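PDB 4W78: hydratase ChsH1 from Mycobacterium tuberculosis, which pairs with ChsH2 to form a MaoC-like enoyl-CoA hydratase that hydrates 3-oxo-4,17-pregnadiene-20-carboxyl-CoA during cholesterol side-chain degradation. Local coordinates for the interface of chains A and B. Sequence-based numbering; all coordinates share one arbitrary frame. Chains: chain A, Hydratase ChsH1; chain B, Hydratase ChsH2.

The interface of chains A and B. Residues chain A 35, 38-39, 65, 69; chain B 26-27, 53-54, 57.
A:Trp35 meets B:Gly57 with the far end of its indole. CZ2 of the six-membered ring lies 3.5 Å from B:Gly57 CA, a close approach to a helix backbone that bears no side chain here. The patch belongs to the ChsH1-ChsH2 interface of the hydratase complex. Helix 29-39 of chain A packs against helix 52-67 of chain B and the end of its helix 17-26. With CG anti to the backbone N (chi1 -169°), the A:Trp35 ring points towards chain B yet leans forward along its own helix. A:Ile39, one turn on, braces one face of the ring, with its CG1 3.6 Å above the plane. Its CD1 continues across to the methyl CG2 of B:Thr54, where the two side chains run antiparallel. At the pyrrole side, the carbonyl O of B:Ala26 lies in the ring plane by CD1. The methyl CG2 of B:Thr27 approaches NE1 to 3.6 Å, its side chain oblique to the indole. Both this methyl and B:Gly57 CA sit at the rim, off the plane towards the A:Ile39 face. CG1 and CG2 of A:Val69 straddle the carbonyl O of B:Thr27, each 3.7 Å from it. No direct polar bond joins the chains in this patch. A water bridges them, at the indole edge and in its plane. A:Trp35 NE1 reaches this water at 2.8 Å (147° at H), and the water contacts the carbonyl oxygens A:Ala65 O and B:Leu53 O, both at 2.9 Å.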
ATOM      1  N   TRP A  35      -4.536  -3.089  -6.319  1.00  9.70           N
ATOM      2  CA  TRP A  35      -5.734  -2.258  -6.393  1.00  9.63           C
ATOM      3  C   TRP A  35      -7.002  -3.098  -6.519  1.00 10.28           C
ATOM      4  O   TRP A  35      -7.936  -2.920  -5.726  1.00 11.34           O
ATOM      5  CB  TRP A  35      -5.577  -1.265  -7.549  1.00 10.06           C
ATOM      6  CG  TRP A  35      -6.575  -0.143  -7.641  1.00 10.76           C
ATOM      7  CD1 TRP A  35      -6.407   1.140  -7.219  1.00  9.57           C
ATOM      8  CD2 TRP A  35      -7.867  -0.201  -8.257  1.00 10.97           C
ATOM      9  NE1 TRP A  35      -7.529   1.894  -7.526  1.00 11.57           N
ATOM     10  CE2 TRP A  35      -8.435   1.089  -8.161  1.00  9.51           C
ATOM     11  CE3 TRP A  35      -8.585  -1.212  -8.898  1.00 11.10           C
ATOM     12  CZ2 TRP A  35      -9.693   1.388  -8.668  1.00 12.07           C
ATOM     13  CZ3 TRP A  35      -9.864  -0.915  -9.390  1.00 12.96           C
ATOM     14  CH2 TRP A  35     -10.399   0.371  -9.261  1.00 12.96           C
ATOM     15  N   ALA A  38      -7.784  -4.849  -3.173  1.00 12.01           N
ATOM     16  CA  ALA A  38      -8.291  -4.008  -2.088  1.00 10.01           C
ATOM     17  C   ALA A  38      -9.706  -3.494  -2.391  1.00 12.33           C
ATOM     18  O   ALA A  38     -10.549  -3.453  -1.496  1.00 12.88           O
ATOM     19  CB  ALA A  38      -7.332  -2.844  -1.829  1.00 11.12           C
ATOM     20  N   ILE A  39      -9.944  -3.077  -3.633  1.00 11.52           N
ATOM     21  CA  ILE A  39     -11.259  -2.567  -4.055  1.00 11.63           C
ATOM     22  C   ILE A  39     -12.278  -3.701  -4.082  1.00 14.78           C
ATOM     23  O   ILE A  39     -13.482  -3.474  -3.903  1.00 15.31           O
ATOM     24  CB  ILE A  39     -11.143  -1.885  -5.459  1.00 12.87           C
ATOM     25  CG1 ILE A  39     -10.235  -0.648  -5.391  1.00 13.29           C
ATOM     26  CG2 ILE A  39     -12.517  -1.491  -6.034  1.00 15.93           C
ATOM     27  CD1 ILE A  39     -10.803   0.501  -4.554  1.00 14.69           C
ATOM     28  N   ALA A  65     -10.335   3.700 -13.508  1.00 12.64           N
ATOM     29  CA  ALA A  65     -10.311   4.468 -12.261  1.00 13.27           C
ATOM     30  C   ALA A  65      -8.947   4.478 -11.567  1.00 14.07           C
ATOM     31  O   ALA A  65      -8.781   5.163 -10.567  1.00 14.32           O
ATOM     32  CB  ALA A  65     -11.382   3.956 -11.297  1.00 14.98           C
ATOM     33  N   VAL A  69      -3.902   7.042  -9.813  1.00 10.59           N
ATOM     34  CA  VAL A  69      -2.967   6.284  -8.989  1.00 11.49           C
ATOM     35  C   VAL A  69      -1.551   6.319  -9.564  1.00 11.57           C
ATOM     36  O   VAL A  69      -0.573   6.471  -8.828  1.00 12.38           O
ATOM     37  CB  VAL A  69      -3.443   4.816  -8.833  1.00 12.08           C
ATOM     38  CG1 VAL A  69      -2.487   4.019  -7.986  1.00 13.27           C
ATOM     39  CG2 VAL A  69      -4.837   4.806  -8.218  1.00 12.78           C
TER
ATOM     40  N   ALA B  26      -3.510   1.224  -1.678  1.00  7.74           N
ATOM     41  CA  ALA B  26      -3.508   0.684  -3.040  1.00  9.03           C
ATOM     42  C   ALA B  26      -3.775   1.758  -4.089  1.00  8.83           C
ATOM     43  O   ALA B  26      -3.420   1.586  -5.268  1.00 11.55           O
ATOM     44  CB  ALA B  26      -4.504  -0.450  -3.193  1.00  9.05           C
ATOM     45  N   THR B  27      -4.396   2.859  -3.669  1.00  8.78           N
ATOM     46  CA  THR B  27      -4.525   4.032  -4.544  1.00 10.11           C
ATOM     47  C   THR B  27      -3.361   5.002  -4.413  1.00  9.56           C
ATOM     48  O   THR B  27      -3.392   6.063  -5.036  1.00 11.63           O
ATOM     49  CB  THR B  27      -5.854   4.808  -4.350  1.00 12.02           C
ATOM     50  OG1 THR B  27      -5.896   5.407  -3.040  1.00 12.73           O
ATOM     51  CG2 THR B  27      -7.066   3.878  -4.526  1.00 10.87           C
ATOM     52  N   LEU B  53     -10.174   8.384  -4.249  1.00 11.16           N
ATOM     53  CA  LEU B  53      -9.802   7.434  -5.296  0.69 10.45           C
ATOM     54  C   LEU B  53     -10.472   6.075  -5.091  1.00 10.82           C
ATOM     55  O   LEU B  53     -10.789   5.366  -6.055  1.00 11.91           O
ATOM     56  CB  LEU B  53      -8.289   7.279  -5.350  0.69 11.16           C
ATOM     57  CG  LEU B  53      -7.605   8.427  -6.088  0.69 13.53           C
ATOM     58  CD1 LEU B  53      -6.121   8.329  -5.896  0.69 13.63           C
ATOM     59  CD2 LEU B  53      -7.946   8.304  -7.564  0.69 18.14           C
ATOM     60  N   THR B  54     -10.705   5.703  -3.829  1.00  8.99           N
ATOM     61  CA  THR B  54     -11.417   4.469  -3.546  1.00  9.95           C
ATOM     62  C   THR B  54     -12.876   4.618  -3.942  1.00 11.44           C
ATOM     63  O   THR B  54     -13.437   3.697  -4.514  1.00 13.07           O
ATOM     64  CB  THR B  54     -11.272   4.053  -2.071  1.00 10.77           C
ATOM     65  OG1 THR B  54      -9.891   3.739  -1.818  1.00 11.83           O
ATOM     66  CG2 THR B  54     -12.146   2.833  -1.728  1.00 12.71           C
ATOM     67  N   GLY B  57     -13.040   4.040  -7.636  1.00 10.88           N
ATOM     68  CA  GLY B  57     -12.906   2.626  -7.938  1.00 10.62           C
ATOM     69  C   GLY B  57     -14.127   1.797  -7.588  1.00 12.00           C
ATOM     70  O   GLY B  57     -14.468   0.871  -8.315  1.00 12.95           O
TER
HETATM   71  O   HOH W   1      -8.577   4.525  -7.765  1.00 13.60           O